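Local coordinates for 3-oxoacyl-[acyl-carrier-protein] synthase 2 (Rickettsia rickettsii, PDB 4JGA) that probably catalyses the elongating condensation of acyl groups with malonyl-acyl carrier protein in bacterial fatty acid synthesis, at residues K411-S419 against S428-V436; A302-M310 against A339-E347. All coordinates share one frame; numbering follows the deposited sequence.

In the fold
Interaction 1 (411-419 with 428-436) is the C-terminal beta hairpin of a thiolase-fold sheet, and interaction 2 (302-310 with 339-347) is a pair of helices with the 300-312 helix lying on that sheet. Their centres are about 14 Å apart and they touch, chiefly where Met306 and Ala305 meet Asn418 and Ser428. The hairpin is largely buried, held by main-chain hydrogen bonds, and contributes two residues to the potassium site. The helix pair is only partly buried; no hydrogen bond crosses it, and methionine, leucine and aromatic side chains do the joining. Its inner side faces the sheet, while Lys343 lies at its solvent-exposed side.

Interaction 1 of 2, residues K411-S419 against S428-V436; sequences KIDYVLSNS and SLVIKSILV. With K (potassium ion), chain C.
Tyr414 and Lys432 form a non-hydrogen-bonded antiparallel pair, and their side chains run side by side in the same direction. The tyrosine CB lies 4.1 Å from Ile431 O. With CG set anti to its carbonyl carbon (chi1 -68°), the ring is brought obliquely against the lysine chain: CD2 meets Lys432 CB at 3.5 Å, and CE2 reaches Lys432 CD at 3.7 Å. CZ and OH also lie against Lys432 CD, and at the tip OH has Val436 CG1 a little farther off, 4.1 Å away, on the last residue of the type I turn that runs from Ser433 to Val436. Behind the side chains, reciprocal N-H to O=C bonds join Val415 with Ile431 and Ser417 with Leu429, and Ser433 N extends the ladder to Asp413 O. A water links Asp413 OD1 with Ser433 OG. Leu416 CD1 packs on Val430 CG2 at 3.8 Å. Farther along, Ser428 OG donates to Asn418 OD1 over 2.8 Å, from 39° above the amide carbonyl plane. Ser417 OG and Asn418 O bind potassium at 2.9 and 2.7 Å; Asn324, Ala325 and Glu372 also belong to this site. The hairpin lies between strands 278-287 and 322-324. Helix 300-312 packs on the face bearing Leu416, Asn418 and Ser428, whereas helix 368-382 covers the one bearing Val415, Ser417, Leu429 and Ile431.

Interaction 2 of 2, residues A302-M310 against A339-E347; sequences AYRAMRDAM and AAVQKLFLE
Arg307, whose backbone N and CB lie beside the methyls of Leu344, grips one carboxylate oxygen of the next residue with two nitrogens: NE and NH2 reach Asp308 OD1 at 3.1 and 2.9 Å, respectively. The oxygen lies close to the guanidinium plane, so this side-on salt bridge holds the arginine end along its own helix, away from the partner helix. The two helix segments run in roughly the same direction, crossing at -40°. Leu344 is the knob of the interface, seated in a hole formed by Tyr303, Met306, Arg307 and Met310. Its CG stands anti to the backbone N (chi1 -159°), and its two methyls divide the hole between them. CD1 lies obliquely to the tyrosine ring, 3.7 Å from Tyr303 CE2, whereas CD2 presses on Met306 CB at 3.4 Å, tighter than usual for two carbons. Met310 comes tip to tip with the leucine, its CE also meeting CD2. Toward the start of the pair, Met306 bends its terminal methyl against Ala340 CB at 3.8 Å, and its side chain crosses that of Val341 at about a right angle, SD against CG2. Met310 CE touches Phe345 CZ at 3.7 Å; the accompanying Met-aromatic contact has Met310 SD 4.8 Å from the Phe345 ring centroid and 65° off the ring normal. Met306 and Phe345 both also rest on Leu416 of strand 414-421, which joins the pair to the sheet. Arg304 instead faces the second subunit and hydrogen-bonds to Ser175 O there. With no hydrogen bond between the two segments, their association probably rests on the fit and burial of apolar groups, while the charge of Arg307 is probably balanced within its own helix by Asp308.

Interaction 1 of 2, residues K411-S419 against S428-V436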
loop_
_atom_site.group_PDB
_atom_site.type_symbol
_atom_site.label_atom_id
_atom_site.label_comp_id
_atom_site.label_asym_id
_atom_site.label_seq_id
_atom_site.Cartn_x
_atom_site.Cartn_y
_atom_site.Cartn_z
ATOM N N LYS A 411 28.129 6.431 22.467
ATOM C CA LYS A 411 27.058 7.382 22.719
ATOM C C LYS A 411 26.135 7.433 21.500
ATOM O O LYS A 411 26.577 7.762 20.402
ATOM C CB LYS A 411 27.598 8.782 23.015
ATOM C CG LYS A 411 26.508 9.793 23.360
ATOM C CD LYS A 411 26.864 11.197 22.871
ATOM C CE LYS A 411 26.917 11.348 21.336
ATOM N NZ LYS A 411 25.967 12.378 20.795
ATOM N N ILE A 412 24.854 7.117 21.730
ATOM C CA ILE A 412 23.832 7.106 20.686
ATOM C C ILE A 412 22.554 7.835 21.114
ATOM O O ILE A 412 21.718 7.284 21.841
ATOM C CB ILE A 412 23.464 5.686 20.219
ATOM C CG1 ILE A 412 24.723 4.926 19.786
ATOM C CG2 ILE A 412 22.493 5.771 19.039
ATOM C CD1 ILE A 412 24.442 3.527 19.280
ATOM N N ASP A 413 22.426 9.079 20.652
ATOM C CA ASP A 413 21.280 9.919 20.951
ATOM C C ASP A 413 20.443 10.180 19.700
ATOM O O ASP A 413 19.273 10.474 19.813
ATOM C CB ASP A 413 21.739 11.243 21.534
ATOM C CG ASP A 413 22.266 11.103 22.974
ATOM O OD1 ASP A 413 21.900 10.159 23.693
ATOM O OD2 ASP A 413 23.073 11.935 23.367
ATOM N N TYR A 414 21.050 10.154 18.535
ATOM C CA TYR A 414 20.317 10.331 17.312
ATOM C C TYR A 414 20.705 9.232 16.350
ATOM O O TYR A 414 21.901 8.966 16.143
ATOM C CB TYR A 414 20.645 11.667 16.659
ATOM C CG TYR A 414 20.178 12.887 17.399
ATOM C CD1 TYR A 414 20.931 13.443 18.442
ATOM C CD2 TYR A 414 19.002 13.519 17.035
ATOM C CE1 TYR A 414 20.505 14.602 19.097
ATOM C CE2 TYR A 414 18.567 14.655 17.695
ATOM C CZ TYR A 414 19.312 15.182 18.706
ATOM O OH TYR A 414 18.838 16.298 19.319
ATOM N N VAL A 415 19.697 8.637 15.724
ATOM C CA VAL A 415 19.904 7.565 14.762
ATOM C C VAL A 415 19.156 7.833 13.462
ATOM O O VAL A 415 18.019 8.305 13.481
ATOM C CB VAL A 415 19.426 6.231 15.320
ATOM C CG1 VAL A 415 19.542 5.134 14.254
ATOM C CG2 VAL A 415 20.236 5.868 16.553
ATOM N N LEU A 416 19.825 7.549 12.346
ATOM C CA LEU A 416 19.251 7.604 11.014
ATOM C C LEU A 416 19.134 6.157 10.490
ATOM O O LEU A 416 20.090 5.373 10.586
ATOM C CB LEU A 416 20.156 8.417 10.064
ATOM C CG LEU A 416 19.828 8.411 8.570
ATOM C CD1 LEU A 416 18.569 9.204 8.296
ATOM C CD2 LEU A 416 20.955 8.996 7.752
ATOM N N SER A 417 17.985 5.824 9.908
ATOM C CA SER A 417 17.788 4.511 9.305
ATOM C C SER A 417 17.230 4.663 7.883
ATOM O O SER A 417 16.247 5.343 7.665
ATOM C CB SER A 417 16.820 3.667 10.164
ATOM O OG SER A 417 16.659 2.361 9.629
ATOM N N ASN A 418 17.894 4.010 6.933
ATOM C CA ASN A 418 17.562 4.059 5.534
ATOM C C ASN A 418 16.879 2.792 5.008
ATOM O O ASN A 418 17.213 1.685 5.419
ATOM C CB ASN A 418 18.844 4.252 4.719
ATOM C CG ASN A 418 19.538 5.570 4.976
ATOM O OD1 ASN A 418 18.938 6.557 5.399
ATOM N ND2 ASN A 418 20.827 5.584 4.729
ATOM N N SER A 419 16.003 2.982 4.022
ATOM C CA SER A 419 15.438 1.881 3.238
ATOM C C SER A 419 15.180 2.308 1.818
ATOM O O SER A 419 14.544 3.363 1.590
ATOM C CB SER A 419 14.089 1.428 3.766
ATOM O OG SER A 419 14.141 1.102 5.126
ATOM N N SER A 428 13.920 7.507 4.618
ATOM C CA SER A 428 14.844 7.648 5.754
ATOM C C SER A 428 14.087 8.175 6.963
ATOM O O SER A 428 13.219 9.070 6.836
ATOM C CB SER A 428 15.992 8.599 5.425
ATOM O OG SER A 428 16.819 8.025 4.433
ATOM N N LEU A 429 14.409 7.610 8.118
ATOM C CA LEU A 429 13.796 7.984 9.366
ATOM C C LEU A 429 14.879 8.401 10.377
ATOM O O LEU A 429 15.936 7.772 10.448
ATOM C CB LEU A 429 12.994 6.810 9.912
ATOM C CG LEU A 429 11.718 6.479 9.117
ATOM C CD1 LEU A 429 11.201 5.069 9.471
ATOM C CD2 LEU A 429 10.660 7.554 9.331
ATOM N N VAL A 430 14.602 9.463 11.126
ATOM C CA VAL A 430 15.465 9.906 12.210
ATOM C C VAL A 430 14.724 9.785 13.553
ATOM O O VAL A 430 13.597 10.275 13.728
ATOM C CB VAL A 430 15.952 11.358 12.036
ATOM C CG1 VAL A 430 16.762 11.816 13.255
ATOM C CG2 VAL A 430 16.769 11.489 10.775
ATOM N N ILE A 431 15.414 9.177 14.514
ATOM C CA ILE A 431 14.902 8.973 15.842
ATOM C C ILE A 431 15.871 9.604 16.811
ATOM O O ILE A 431 17.085 9.546 16.615
ATOM C CB ILE A 431 14.885 7.483 16.192
ATOM C CG1 ILE A 431 13.959 6.740 15.256
ATOM C CG2 ILE A 431 14.377 7.279 17.613
ATOM C CD1 ILE A 431 14.144 5.218 15.426
ATOM N N LYS A 432 15.346 10.161 17.887
ATOM C CA LYS A 432 16.208 10.662 18.914
ATOM C C LYS A 432 15.813 10.132 20.278
ATOM O O LYS A 432 14.676 9.835 20.539
ATOM C CB LYS A 432 16.283 12.195 18.861
ATOM C CG LYS A 432 15.281 12.895 19.715
ATOM C CD LYS A 432 15.516 14.375 19.782
ATOM C CE LYS A 432 14.391 15.006 20.576
ATOM N NZ LYS A 432 14.662 16.399 21.010
ATOM N N SER A 433 16.788 10.035 21.150
ATOM C CA SER A 433 16.538 9.747 22.537
ATOM C C SER A 433 15.655 10.832 23.131
ATOM O O SER A 433 15.839 12.025 22.859
ATOM C CB SER A 433 17.853 9.700 23.310
ATOM O OG SER A 433 17.600 9.945 24.653
ATOM N N ILE A 434 14.699 10.411 23.940
ATOM C CA ILE A 434 13.750 11.323 24.551
ATOM C C ILE A 434 14.403 12.172 25.650
ATOM O O ILE A 434 13.895 13.243 25.989
ATOM C CB ILE A 434 12.524 10.544 25.060
ATOM C CG1 ILE A 434 11.285 11.445 25.104
ATOM C CG2 ILE A 434 12.822 9.873 26.394
ATOM C CD1 ILE A 434 10.857 12.047 23.767
ATOM N N LEU A 435 15.529 11.705 26.186
ATOM C CA LEU A 435 16.350 12.509 27.124
ATOM C C LEU A 435 16.999 13.732 26.446
ATOM O O LEU A 435 17.299 14.720 27.107
ATOM C CB LEU A 435 17.427 11.621 27.758
ATOM C CG LEU A 435 16.856 10.332 28.350
ATOM C CD1 LEU A 435 17.990 9.425 28.784
ATOM C CD2 LEU A 435 15.895 10.654 29.493
ATOM N N VAL A 436 17.199 13.629 25.130
ATOM C CA VAL A 436 17.848 14.643 24.246
ATOM C C VAL A 436 19.350 14.637 24.513
ATOM O O VAL A 436 20.022 13.720 24.033
ATOM C CB VAL A 436 17.170 16.060 24.245
ATOM C CG1 VAL A 436 17.844 16.995 23.256
ATOM C CG2 VAL A 436 15.703 15.928 23.872
HETATM K K K C . 17.971 0.586 7.726
HETATM O O HOH W 1 20.073 9.061 25.695
#

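Interaction 2 of 2, residues A302-M310 against A339-E347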
loop_
_atom_site.group_PDB
_atom_site.type_symbol
_atom_site.label_atom_id
_atom_site.label_comp_id
_atom_site.label_asym_id
_atom_site.label_seq_id
_atom_site.Cartn_x
_atom_site.Cartn_y
_atom_site.Cartn_z
ATOM N N ALA A 302 18.586 8.527 -2.584
ATOM C CA ALA A 302 19.053 8.103 -1.266
ATOM C C ALA A 302 19.634 9.285 -0.505
ATOM O O ALA A 302 19.271 9.491 0.649
ATOM C CB ALA A 302 20.072 6.969 -1.394
ATOM N N TYR A 303 20.497 10.062 -1.172
ATOM C CA TYR A 303 21.093 11.251 -0.591
ATOM C C TYR A 303 20.033 12.229 -0.129
ATOM O O TYR A 303 20.099 12.744 0.975
ATOM C CB TYR A 303 22.029 11.937 -1.607
ATOM C CG TYR A 303 22.631 13.258 -1.153
ATOM C CD1 TYR A 303 21.967 14.432 -1.387
ATOM C CD2 TYR A 303 23.828 13.311 -0.455
ATOM C CE1 TYR A 303 22.485 15.639 -0.964
ATOM C CE2 TYR A 303 24.378 14.508 -0.031
ATOM C CZ TYR A 303 23.683 15.672 -0.279
ATOM O OH TYR A 303 24.161 16.908 0.097
ATOM N N ARG A 304 19.053 12.504 -0.992
ATOM C CA ARG A 304 17.994 13.423 -0.659
ATOM C C ARG A 304 17.128 12.926 0.497
ATOM O O ARG A 304 16.729 13.706 1.326
ATOM C CB ARG A 304 17.124 13.709 -1.883
ATOM C CG ARG A 304 17.811 14.598 -2.930
ATOM C CD ARG A 304 17.029 14.618 -4.238
ATOM N NE ARG A 304 15.663 15.012 -3.973
ATOM C CZ ARG A 304 14.578 14.330 -4.323
ATOM N NH1 ARG A 304 14.637 13.255 -5.112
ATOM N NH2 ARG A 304 13.397 14.782 -3.925
ATOM N N ALA A 305 16.793 11.643 0.525
ATOM C CA ALA A 305 15.978 11.124 1.618
ATOM C C ALA A 305 16.651 11.356 2.974
ATOM O O ALA A 305 16.007 11.791 3.924
ATOM C CB ALA A 305 15.692 9.660 1.426
ATOM N N MET A 306 17.946 11.052 3.049
ATOM C CA MET A 306 18.712 11.291 4.266
ATOM C C MET A 306 18.729 12.777 4.608
ATOM O O MET A 306 18.438 13.179 5.735
ATOM C CB MET A 306 20.149 10.767 4.133
ATOM C CG MET A 306 20.212 9.243 4.062
ATOM S SD MET A 306 21.907 8.630 4.044
ATOM C CE MET A 306 22.424 9.102 2.386
ATOM N N ARG A 307 19.058 13.580 3.614
ATOM C CA ARG A 307 19.169 15.003 3.813
ATOM C C ARG A 307 17.849 15.598 4.292
ATOM O O ARG A 307 17.824 16.383 5.241
ATOM C CB ARG A 307 19.603 15.686 2.519
ATOM C CG ARG A 307 19.866 17.177 2.662
ATOM C CD ARG A 307 19.768 17.879 1.314
ATOM N NE ARG A 307 18.456 17.578 0.715
ATOM C CZ ARG A 307 18.148 17.796 -0.561
ATOM N NH1 ARG A 307 19.034 18.329 -1.386
ATOM N NH2 ARG A 307 16.936 17.485 -1.002
ATOM N N ASP A 308 16.769 15.236 3.622
ATOM C CA ASP A 308 15.445 15.739 3.989
ATOM C C ASP A 308 14.984 15.257 5.374
ATOM O O ASP A 308 14.292 15.962 6.069
ATOM C CB ASP A 308 14.411 15.289 2.966
ATOM C CG ASP A 308 14.631 15.926 1.582
ATOM O OD1 ASP A 308 15.544 16.777 1.401
ATOM O OD2 ASP A 308 13.858 15.520 0.698
ATOM N N ALA A 309 15.367 14.049 5.745
ATOM C CA ALA A 309 14.944 13.503 7.026
ATOM C C ALA A 309 15.527 14.349 8.151
ATOM O O ALA A 309 14.843 14.681 9.108
ATOM C CB ALA A 309 15.358 12.052 7.150
ATOM N N MET A 310 16.763 14.794 7.950
ATOM C CA MET A 310 17.463 15.651 8.916
ATOM C C MET A 310 16.957 17.073 8.913
ATOM O O MET A 310 16.794 17.668 9.975
ATOM C CB MET A 310 18.965 15.593 8.672
ATOM C CG MET A 310 19.556 14.261 9.086
ATOM S SD MET A 310 21.342 14.236 8.951
ATOM C CE MET A 310 21.610 14.329 7.207
ATOM N N ALA A 339 28.672 5.933 -0.742
ATOM C CA ALA A 339 29.135 7.214 -1.298
ATOM C C ALA A 339 28.163 8.316 -0.899
ATOM O O ALA A 339 28.606 9.403 -0.497
ATOM C CB ALA A 339 29.328 7.150 -2.816
ATOM N N ALA A 340 26.863 8.048 -0.964
ATOM C CA ALA A 340 25.879 9.050 -0.502
ATOM C C ALA A 340 26.039 9.403 1.004
ATOM O O ALA A 340 26.027 10.561 1.382
ATOM C CB ALA A 340 24.448 8.582 -0.783
ATOM N N VAL A 341 26.202 8.380 1.842
ATOM C CA VAL A 341 26.475 8.575 3.264
ATOM C C VAL A 341 27.747 9.389 3.524
ATOM O O VAL A 341 27.739 10.370 4.270
ATOM C CB VAL A 341 26.511 7.216 3.996
ATOM C CG1 VAL A 341 27.092 7.371 5.394
ATOM C CG2 VAL A 341 25.104 6.627 4.042
ATOM N N GLN A 342 28.834 9.026 2.851
ATOM C CA GLN A 342 30.100 9.732 3.058
ATOM C C GLN A 342 30.045 11.199 2.566
ATOM O O GLN A 342 30.560 12.092 3.228
ATOM C CB GLN A 342 31.285 8.909 2.511
ATOM C CG GLN A 342 31.467 7.675 3.381
ATOM C CD GLN A 342 32.625 6.773 3.037
ATOM O OE1 GLN A 342 33.122 6.059 3.906
ATOM N NE2 GLN A 342 33.039 6.762 1.777
ATOM N N LYS A 343 29.374 11.427 1.442
ATOM C CA LYS A 343 29.159 12.767 0.921
ATOM C C LYS A 343 28.478 13.612 1.972
ATOM O O LYS A 343 28.890 14.718 2.254
ATOM C CB LYS A 343 28.260 12.712 -0.326
ATOM C CG LYS A 343 28.193 13.997 -1.166
ATOM C CD LYS A 343 28.884 13.723 -2.503
ATOM C CE LYS A 343 29.035 14.977 -3.373
ATOM N NZ LYS A 343 30.243 15.752 -3.029
ATOM N N LEU A 344 27.426 13.063 2.568
ATOM C CA LEU A 344 26.633 13.804 3.537
ATOM C C LEU A 344 27.309 13.948 4.911
ATOM O O LEU A 344 27.160 15.005 5.569
ATOM C CB LEU A 344 25.297 13.080 3.698
ATOM C CG LEU A 344 24.079 13.783 4.229
ATOM C CD1 LEU A 344 23.834 15.141 3.586
ATOM C CD2 LEU A 344 22.898 12.833 3.978
ATOM N N PHE A 345 28.060 12.923 5.337
ATOM C CA PHE A 345 28.521 12.854 6.723
ATOM C C PHE A 345 30.010 12.958 6.963
ATOM O O PHE A 345 30.425 13.332 8.063
ATOM C CB PHE A 345 28.032 11.554 7.367
ATOM C CG PHE A 345 26.553 11.533 7.621
ATOM C CD1 PHE A 345 26.031 12.169 8.736
ATOM C CD2 PHE A 345 25.693 10.883 6.749
ATOM C CE1 PHE A 345 24.671 12.175 8.965
ATOM C CE2 PHE A 345 24.328 10.879 6.969
ATOM C CZ PHE A 345 23.811 11.510 8.085
ATOM N N LEU A 346 30.831 12.649 5.968
ATOM C CA LEU A 346 32.255 12.481 6.246
ATOM C C LEU A 346 32.950 13.755 6.818
ATOM O O LEU A 346 33.663 13.673 7.826
ATOM C CB LEU A 346 32.965 11.930 5.002
ATOM C CG LEU A 346 34.474 11.677 5.115
ATOM C CD1 LEU A 346 34.763 10.667 6.223
ATOM C CD2 LEU A 346 35.037 11.211 3.771
ATOM N N GLU A 347 32.699 14.915 6.200
ATOM C CA GLU A 347 33.324 16.180 6.623
ATOM C C GLU A 347 32.786 16.633 7.978
ATOM O O GLU A 347 33.555 17.030 8.829
ATOM C CB GLU A 347 33.156 17.306 5.561
#